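Local coordinates for protein glycosyl hydrolase, family 8 (Clostridium perfringens, PDB 3REN) that acts as an alpha-amylase with an (alpha/alpha)6-barrel fold, probably hydrolysing alpha-1,4-glucosidic bonds in starch-like polysaccharides, at residues E23-D28 against Q313-D318; E65-L70 against N338-L343. All blocks are in the same frame, centred on the assembly; numbering follows the deposited sequence.

Interaction 1: E23-D28 against Q313-D318. With EDO (1,2-ethanediol), chain L.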
ATOM      1  N   GLU A  23      18.204  -1.399  -1.922  1.00 13.25           N
ATOM      2  CA  GLU A  23      17.476  -0.379  -1.185  1.00 13.12           C
ATOM      3  C   GLU A  23      18.071   1.020  -1.439  1.00 13.43           C
ATOM      4  O   GLU A  23      17.321   1.992  -1.712  1.00 11.29           O
ATOM      5  CB  GLU A  23      17.503  -0.672   0.306  1.00 13.57           C
ATOM      6  CG  GLU A  23      16.624   0.305   1.140  1.00 14.28           C
ATOM      7  CD  GLU A  23      16.694   0.056   2.652  1.00 18.94           C
ATOM      8  OE1 GLU A  23      17.210  -1.004   3.090  1.00 18.19           O
ATOM      9  OE2 GLU A  23      16.239   0.945   3.419  1.00 21.98           O
ATOM     10  N   LYS A  24      19.400   1.131  -1.302  1.00 12.37           N
ATOM     11  CA  LYS A  24      20.064   2.426  -1.543  1.00 13.71           C
ATOM     12  C   LYS A  24      19.801   2.972  -2.935  1.00 13.70           C
ATOM     13  O   LYS A  24      19.499   4.164  -3.109  1.00 13.28           O
ATOM     14  CB  LYS A  24      21.586   2.364  -1.314  1.00 14.00           C
ATOM     15  CG  LYS A  24      22.285   3.731  -1.585  1.00 16.45           C
ATOM     16  CD  LYS A  24      23.585   3.860  -0.812  1.00 19.33           C
ATOM     17  CE  LYS A  24      24.573   4.856  -1.431  1.00 21.08           C
ATOM     18  NZ  LYS A  24      24.097   5.822  -2.455  1.00 18.62           N
HETATM   19  N   MSE A  25      19.959   2.107  -3.928  1.00 13.85           N
HETATM   20  CA  MSE A  25      19.787   2.509  -5.325  1.00 13.13           C
HETATM   21  C   MSE A  25      18.367   3.010  -5.532  1.00 11.74           C
HETATM   22  O   MSE A  25      18.139   4.025  -6.233  1.00 11.13           O
HETATM   23  CB  MSE A  25      19.967   1.268  -6.222  1.00 13.24           C
HETATM   24  CG  MSE A  25      21.413   0.765  -6.389  1.00 18.02           C
HETATM   25 SE   MSE A  25      21.394  -1.055  -7.307  1.00 24.59          SE
HETATM   26  CE  MSE A  25      20.389  -0.589  -8.902  1.00 18.83           C
ATOM     27  N   LEU A  26      17.412   2.265  -4.959  1.00 11.07           N
ATOM     28  CA  LEU A  26      16.019   2.577  -5.152  1.00 11.70           C
ATOM     29  C   LEU A  26      15.624   3.885  -4.391  1.00 11.41           C
ATOM     30  O   LEU A  26      14.925   4.760  -4.925  1.00 11.07           O
ATOM     31  CB  LEU A  26      15.135   1.382  -4.791  1.00 11.38           C
ATOM     32  CG  LEU A  26      13.609   1.610  -4.848  1.00 12.36           C
ATOM     33  CD1 LEU A  26      13.110   2.139  -6.237  1.00 10.22           C
ATOM     34  CD2 LEU A  26      12.942   0.309  -4.517  1.00 11.37           C
ATOM     35  N   PHE A  27      16.073   4.011  -3.157  1.00 11.88           N
ATOM     36  CA  PHE A  27      15.834   5.267  -2.412  1.00 12.75           C
ATOM     37  C   PHE A  27      16.451   6.463  -3.150  1.00 12.80           C
ATOM     38  O   PHE A  27      15.807   7.533  -3.286  1.00 12.56           O
ATOM     39  CB  PHE A  27      16.408   5.197  -0.992  1.00 11.97           C
ATOM     40  CG  PHE A  27      16.143   6.445  -0.199  1.00 14.86           C
ATOM     41  CD1 PHE A  27      14.937   6.587   0.497  1.00 15.34           C
ATOM     42  CD2 PHE A  27      17.059   7.492  -0.195  1.00 12.18           C
ATOM     43  CE1 PHE A  27      14.650   7.764   1.197  1.00 17.35           C
ATOM     44  CE2 PHE A  27      16.778   8.670   0.494  1.00 17.90           C
ATOM     45  CZ  PHE A  27      15.570   8.800   1.202  1.00 18.73           C
ATOM     46  N   ASP A  28      17.670   6.272  -3.655  1.00 12.29           N
ATOM     47  CA  ASP A  28      18.357   7.331  -4.437  1.00 13.51           C
ATOM     48  C   ASP A  28      17.543   7.734  -5.668  1.00 12.46           C
ATOM     49  O   ASP A  28      17.462   8.913  -6.005  1.00 13.26           O
ATOM     50  CB  ASP A  28      19.756   6.911  -4.913  1.00 13.21           C
ATOM     51  CG  ASP A  28      20.834   6.956  -3.790  1.00 19.25           C
ATOM     52  OD1 ASP A  28      20.561   7.431  -2.650  1.00 20.40           O
ATOM     53  OD2 ASP A  28      21.962   6.448  -4.061  1.00 22.66           O
ATOM     54  N   GLN A 313      14.505  -4.478 -11.261  1.00 17.09           N
ATOM     55  CA  GLN A 313      15.116  -3.157 -10.939  1.00 16.76           C
ATOM     56  C   GLN A 313      16.077  -2.747 -12.060  1.00 17.46           C
ATOM     57  O   GLN A 313      16.847  -3.578 -12.546  1.00 17.79           O
ATOM     58  CB  GLN A 313      15.818  -3.203  -9.580  1.00 15.72           C
ATOM     59  CG  GLN A 313      16.365  -1.853  -9.102  1.00 14.21           C
ATOM     60  CD  GLN A 313      16.965  -1.936  -7.697  1.00 15.23           C
ATOM     61  OE1 GLN A 313      17.454  -2.982  -7.285  1.00 13.12           O
ATOM     62  NE2 GLN A 313      16.930  -0.829  -6.966  1.00 11.04           N
ATOM     63  N   ILE A 314      16.021  -1.492 -12.498  1.00 17.92           N
ATOM     64  CA  ILE A 314      16.890  -1.024 -13.593  1.00 18.86           C
ATOM     65  C   ILE A 314      18.338  -0.944 -13.101  1.00 19.66           C
ATOM     66  O   ILE A 314      18.673  -0.112 -12.223  1.00 19.96           O
ATOM     67  CB  ILE A 314      16.448   0.356 -14.131  1.00 18.77           C
ATOM     68  CG1 ILE A 314      14.968   0.362 -14.553  1.00 21.76           C
ATOM     69  CG2 ILE A 314      17.364   0.874 -15.269  1.00 19.87           C
ATOM     70  CD1 ILE A 314      14.634  -0.490 -15.677  1.00 27.18           C
ATOM     71  N   LYS A 315      19.190  -1.798 -13.665  1.00 19.53           N
ATOM     72  CA  LYS A 315      20.575  -1.919 -13.201  1.00 22.10           C
ATOM     73  C   LYS A 315      21.567  -1.158 -14.083  1.00 23.10           C
ATOM     74  O   LYS A 315      22.712  -1.011 -13.696  1.00 24.32           O
ATOM     75  CB  LYS A 315      20.989  -3.399 -12.957  1.00 21.31           C
ATOM     76  CG  LYS A 315      20.280  -4.002 -11.717  1.00 20.94           C
ATOM     77  CD  LYS A 315      20.417  -5.532 -11.596  1.00 21.57           C
ATOM     78  CE  LYS A 315      19.616  -6.293 -12.676  1.00 21.67           C
ATOM     79  NZ  LYS A 315      18.141  -6.031 -12.642  1.00 18.08           N
ATOM     80  N   ASN A 316      21.105  -0.639 -15.219  1.00 25.15           N
ATOM     81  CA  ASN A 316      21.938   0.119 -16.173  1.00 27.33           C
ATOM     82  C   ASN A 316      22.349   1.485 -15.617  1.00 28.53           C
ATOM     83  O   ASN A 316      21.493   2.377 -15.513  1.00 28.62           O
ATOM     84  CB  ASN A 316      21.135   0.334 -17.469  1.00 28.06           C
ATOM     85  CG  ASN A 316      21.955   1.016 -18.596  1.00 31.44           C
ATOM     86  OD1 ASN A 316      23.047   1.570 -18.377  1.00 36.75           O
ATOM     87  ND2 ASN A 316      21.411   0.977 -19.799  1.00 34.57           N
ATOM     88  N   LYS A 317      23.628   1.676 -15.279  1.00 29.40           N
ATOM     89  CA  LYS A 317      24.063   2.955 -14.690  1.00 30.50           C
ATOM     90  C   LYS A 317      23.889   4.158 -15.645  1.00 30.94           C
ATOM     91  O   LYS A 317      23.899   5.310 -15.194  1.00 31.46           O
ATOM     92  CB  LYS A 317      25.517   2.910 -14.156  1.00 30.92           C
ATOM     93  CG  LYS A 317      25.941   1.623 -13.443  1.00 33.01           C
ATOM     94  CD  LYS A 317      26.187   1.773 -11.936  1.00 37.61           C
ATOM     95  CE  LYS A 317      26.728   0.443 -11.404  1.00 39.02           C
ATOM     96  NZ  LYS A 317      27.183   0.472  -9.987  1.00 40.79           N
ATOM     97  N   ASP A 318      23.732   3.898 -16.944  1.00 31.31           N
ATOM     98  CA  ASP A 318      23.563   4.984 -17.938  1.00 31.69           C
ATOM     99  C   ASP A 318      22.094   5.374 -18.172  1.00 30.26           C
ATOM    100  O   ASP A 318      21.807   6.288 -18.945  1.00 30.77           O
ATOM    101  CB  ASP A 318      24.233   4.620 -19.280  1.00 32.91           C
ATOM    102  CG  ASP A 318      25.757   4.318 -19.138  1.00 36.41           C
ATOM    103  OD1 ASP A 318      26.469   5.013 -18.352  1.00 38.52           O
ATOM    104  OD2 ASP A 318      26.233   3.359 -19.809  1.00 39.85           O
TER
HETATM  105  C1  EDO L 379      18.590  -3.088 -17.426  1.00 40.56           C
HETATM  106  O1  EDO L 379      19.051  -1.883 -16.787  1.00 42.64           O
HETATM  107  C2  EDO L 379      18.948  -4.298 -16.573  1.00 39.00           C
HETATM  108  O2  EDO L 379      18.303  -4.195 -15.302  1.00 34.39           O
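M25, a selenomethionine, lies over one face of the side-chain amide of Q313. Its methyl CE stands almost straight above the amide carbon, 3.9 Å from Q313 CD. The CB of M25 covers the same face nearer the nitrogen, 3.8 Å from Q313 NE2. L26 comes from the other side of the amide plane, beside the nitrogen and tilted from that plane. Its CB is 3.6 Å from Q313 NE2. The amide is therefore wedged between two consecutive residues of segment 23-28, part of helix 21-33.

Q313 gets there with an extended chain. Its CG is anti to the backbone N (chi1 -175°), and the atoms beyond run straight on to the helix. No hydrogen bond joins the two segments. Instead, Q313 NE2 donates to the backbone oxygens of E22 and G323, and these bonds should limit rotation of the amide. M25 bends at its last torsion (chi3 55°), which places CE within 3.8 Å of I314 O.

K315 adds only a marginal touch: its CG is 4.4 Å from M25 CE. The lysine chain then turns away and folds back on its own segment. Its NZ meets Q313 O at 2.8 Å, in the carbonyl plane, and also bonds to the oxygens of K310 and Y311. One ammonium group thus gathers carbonyls at the end of helix 299-312. A 1,2-ethanediol, probably from the crystallisation liquor, accepts from the backbone N of K315 and of N316. Farther out, N316 OD1 accepts from D318 N in an Asx turn.

The loop 313-318 leaves helix 299-312 and lies against helix 21-33. I314 is backbone-bonded to G323 and G324 in the same long connection. L26 and Q313 both touch F345 of helix 335-346.

Interaction 2: E65-L70 against N338-L343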
ATOM      1  N   GLU A  65       3.042   9.682  -0.057  1.00 12.48           N
ATOM      2  CA  GLU A  65       3.539  10.218   1.198  1.00 12.19           C
ATOM      3  C   GLU A  65       3.411   9.250   2.377  1.00 11.48           C
ATOM      4  O   GLU A  65       4.343   9.135   3.167  1.00 10.70           O
ATOM      5  CB  GLU A  65       2.856  11.553   1.521  1.00 11.84           C
ATOM      6  CG  GLU A  65       3.219  12.611   0.495  1.00 14.77           C
ATOM      7  CD  GLU A  65       4.752  12.813   0.370  1.00 16.40           C
ATOM      8  OE1 GLU A  65       5.434  12.875   1.412  1.00 15.84           O
ATOM      9  OE2 GLU A  65       5.270  12.900  -0.754  1.00 13.83           O
ATOM     10  N   GLY A  66       2.253   8.585   2.489  1.00 10.75           N
ATOM     11  CA  GLY A  66       2.000   7.598   3.531  1.00 10.44           C
ATOM     12  C   GLY A  66       2.971   6.443   3.438  1.00 10.42           C
ATOM     13  O   GLY A  66       3.467   5.980   4.453  1.00 10.52           O
ATOM     14  N   LEU A  67       3.245   5.971   2.223  1.00 10.23           N
ATOM     15  CA  LEU A  67       4.228   4.903   2.016  1.00 10.92           C
ATOM     16  C   LEU A  67       5.620   5.296   2.502  1.00 10.47           C
ATOM     17  O   LEU A  67       6.299   4.518   3.155  1.00  9.87           O
ATOM     18  CB  LEU A  67       4.251   4.430   0.540  1.00 10.72           C
ATOM     19  CG  LEU A  67       2.997   3.619   0.094  1.00 11.79           C
ATOM     20  CD1 LEU A  67       2.912   3.421  -1.462  1.00  9.02           C
ATOM     21  CD2 LEU A  67       2.946   2.271   0.812  1.00  7.02           C
HETATM   22  N   MSE A  68       6.033   6.518   2.185  1.00 10.80           N
HETATM   23  CA  MSE A  68       7.362   7.001   2.532  1.00 11.20           C
HETATM   24  C   MSE A  68       7.476   7.194   4.059  1.00 10.97           C
HETATM   25  O   MSE A  68       8.514   6.912   4.636  1.00 10.97           O
HETATM   26  CB  MSE A  68       7.687   8.297   1.755  1.00 11.46           C
HETATM   27  CG  MSE A  68       9.086   8.881   2.050  1.00 15.15           C
HETATM   28 SE   MSE A  68      10.575   7.583   1.819  1.00 16.63          SE
HETATM   29  CE  MSE A  68      10.832   7.700  -0.097  1.00 17.47           C
HETATM   30  N   MSE A  69       6.406   7.672   4.690  1.00  9.86           N
HETATM   31  CA  MSE A  69       6.321   7.697   6.153  1.00 10.34           C
HETATM   32  C   MSE A  69       6.452   6.324   6.788  1.00 10.65           C
HETATM   33  O   MSE A  69       7.151   6.184   7.789  1.00 10.44           O
HETATM   34  CB  MSE A  69       5.015   8.349   6.611  1.00  9.53           C
HETATM   35  CG  MSE A  69       5.005   9.904   6.348  1.00 10.96           C
HETATM   36 SE   MSE A  69       3.171  10.680   6.535  1.00 13.12          SE
HETATM   37  CE  MSE A  69       2.932  10.490   8.439  1.00 13.62           C
ATOM     38  N   LEU A  70       5.782   5.307   6.225  1.00  9.88           N
ATOM     39  CA  LEU A  70       5.975   3.956   6.764  1.00 10.84           C
ATOM     40  C   LEU A  70       7.424   3.468   6.667  1.00 11.31           C
ATOM     41  O   LEU A  70       7.976   2.871   7.634  1.00 10.27           O
ATOM     42  CB  LEU A  70       5.058   2.948   6.094  1.00 10.98           C
ATOM     43  CG  LEU A  70       3.581   3.067   6.450  1.00 12.57           C
ATOM     44  CD1 LEU A  70       2.784   2.102   5.538  1.00 14.98           C
ATOM     45  CD2 LEU A  70       3.432   2.624   7.913  1.00 15.38           C
ATOM     46  N   ASN A 338       7.450   1.637  -7.163  1.00 14.28           N
ATOM     47  CA  ASN A 338       8.743   1.960  -6.597  1.00 13.73           C
ATOM     48  C   ASN A 338       8.749   2.022  -5.068  1.00 13.00           C
ATOM     49  O   ASN A 338       9.657   1.477  -4.426  1.00 11.96           O
ATOM     50  CB  ASN A 338       9.307   3.235  -7.235  1.00 13.04           C
ATOM     51  CG  ASN A 338       9.763   2.990  -8.666  1.00 13.25           C
ATOM     52  OD1 ASN A 338      10.918   2.672  -8.887  1.00 10.02           O
ATOM     53  ND2 ASN A 338       8.833   3.088  -9.640  1.00  9.24           N
ATOM     54  N   LEU A 339       7.723   2.652  -4.490  1.00 12.18           N
ATOM     55  CA  LEU A 339       7.618   2.731  -3.025  1.00 12.21           C
ATOM     56  C   LEU A 339       7.346   1.374  -2.360  1.00 12.61           C
ATOM     57  O   LEU A 339       7.881   1.085  -1.257  1.00 10.96           O
ATOM     58  CB  LEU A 339       6.565   3.765  -2.611  1.00 11.96           C
ATOM     59  CG  LEU A 339       6.981   5.195  -2.919  1.00 10.80           C
ATOM     60  CD1 LEU A 339       5.688   6.064  -3.057  1.00  9.43           C
ATOM     61  CD2 LEU A 339       8.002   5.714  -1.812  1.00 10.83           C
ATOM     62  N   ASN A 340       6.517   0.546  -3.002  1.00 11.24           N
ATOM     63  CA  ASN A 340       6.232  -0.781  -2.439  1.00 11.88           C
ATOM     64  C   ASN A 340       7.510  -1.623  -2.477  1.00 11.47           C
ATOM     65  O   ASN A 340       7.853  -2.283  -1.488  1.00 10.75           O
ATOM     66  CB  ASN A 340       5.070  -1.465  -3.174  1.00 11.92           C
ATOM     67  CG  ASN A 340       3.707  -0.957  -2.713  1.00 14.67           C
ATOM     68  OD1 ASN A 340       3.518  -0.686  -1.528  1.00 18.28           O
ATOM     69  ND2 ASN A 340       2.761  -0.824  -3.639  1.00 16.61           N
ATOM     70  N   ALA A 341       8.254  -1.517  -3.582  1.00 10.43           N
ATOM     71  CA  ALA A 341       9.560  -2.200  -3.706  1.00 11.30           C
ATOM     72  C   ALA A 341      10.540  -1.734  -2.631  1.00 10.34           C
ATOM     73  O   ALA A 341      11.323  -2.526  -2.122  1.00 12.73           O
ATOM     74  CB  ALA A 341      10.172  -1.960  -5.093  1.00  9.23           C
ATOM     75  N   LEU A 342      10.505  -0.447  -2.298  1.00 10.90           N
ATOM     76  CA  LEU A 342      11.391   0.077  -1.256  1.00 11.00           C
ATOM     77  C   LEU A 342      11.070  -0.551   0.094  1.00 11.48           C
ATOM     78  O   LEU A 342      11.968  -1.000   0.804  1.00 12.21           O
ATOM     79  CB  LEU A 342      11.359   1.626  -1.249  1.00 11.28           C
ATOM     80  CG  LEU A 342      12.267   2.332  -0.261  1.00 11.06           C
ATOM     81  CD1 LEU A 342      13.725   2.197  -0.677  1.00  9.62           C
ATOM     82  CD2 LEU A 342      11.856   3.809  -0.131  1.00 13.46           C
ATOM     83  N   LEU A 343       9.786  -0.644   0.441  1.00 11.19           N
ATOM     84  CA  LEU A 343       9.378  -1.402   1.627  1.00 11.40           C
ATOM     85  C   LEU A 343       9.853  -2.868   1.656  1.00 11.23           C
ATOM     86  O   LEU A 343      10.270  -3.356   2.717  1.00 10.81           O
ATOM     87  CB  LEU A 343       7.857  -1.324   1.852  1.00 10.96           C
ATOM     88  CG  LEU A 343       7.371   0.112   2.141  1.00 13.97           C
ATOM     89  CD1 LEU A 343       5.872   0.242   2.111  1.00 13.20           C
ATOM     90  CD2 LEU A 343       7.872   0.654   3.528  1.00 12.63           C
TER
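L67 fits against three residues of segment 338-343, part of helix 335-346, and this is the tight part of the contact. Its CD1 lies 3.8 Å from L339 CB. Its other methyl, CD2, faces two partners. One is the L343 methyl CD1, also at 3.8 Å, where the two leucines cross at about a right angle. The other is the amide oxygen of N340, a plain van der Waals touch. The amide nitrogen of N340 is bonded to S284 OG on helix 283-296.

M68, a selenomethionine, closes a second side of this core. It starts out trans to its amide nitrogen (chi1 -180°) and then bends twice. This sets the methyl CE against two leucine branches, 3.9 Å from L339 CD2 and 4.0 Å from L342 CD2. The M68 side chain also meets I30 of helix 21-33 and H84 of helix 78-89.

The two helix axes run nearly parallel, at 13°, and approach to 9.8 Å. This suits neighbouring helices of the inner ring in an (alpha/alpha)6 barrel. Helix 62-74 comes early in the chain and helix 335-346 is the last, so the pairing probably closes the ring. Helix 62-74 also meets helix 113-130: L67 and L70 touch R118, and L70 touches A122.

The looser part lies toward the C-terminal ends of the segments. There L70 CB is 4.4 Å from L343 CD2. Both residues are partly exposed. L343 CD2 also lies 4.2 Å from L67 O, and the side chain touches Y71.

How the interactions relate
Both contacts draw on the same corner of the barrel, with their centres 16 Å apart. Interaction 2 lies near the centre of the chain and joins two helices almost wholly through apolar side chains. Interaction 1 lies farther out. There a helix meets a loop, and its central residue is a polar amide held by backbone carbonyls. The loop beyond Q313 and I314 is exposed, although most of the touching residues are buried. The two contacts touch directly: L26 of 23-28 packs on N338, A341 and L342 of 338-343. Helix 335-346 is thus covered by helix 21-33 on one side and by helix 62-74 on another. Each contact pairs an early part of the chain with a late one.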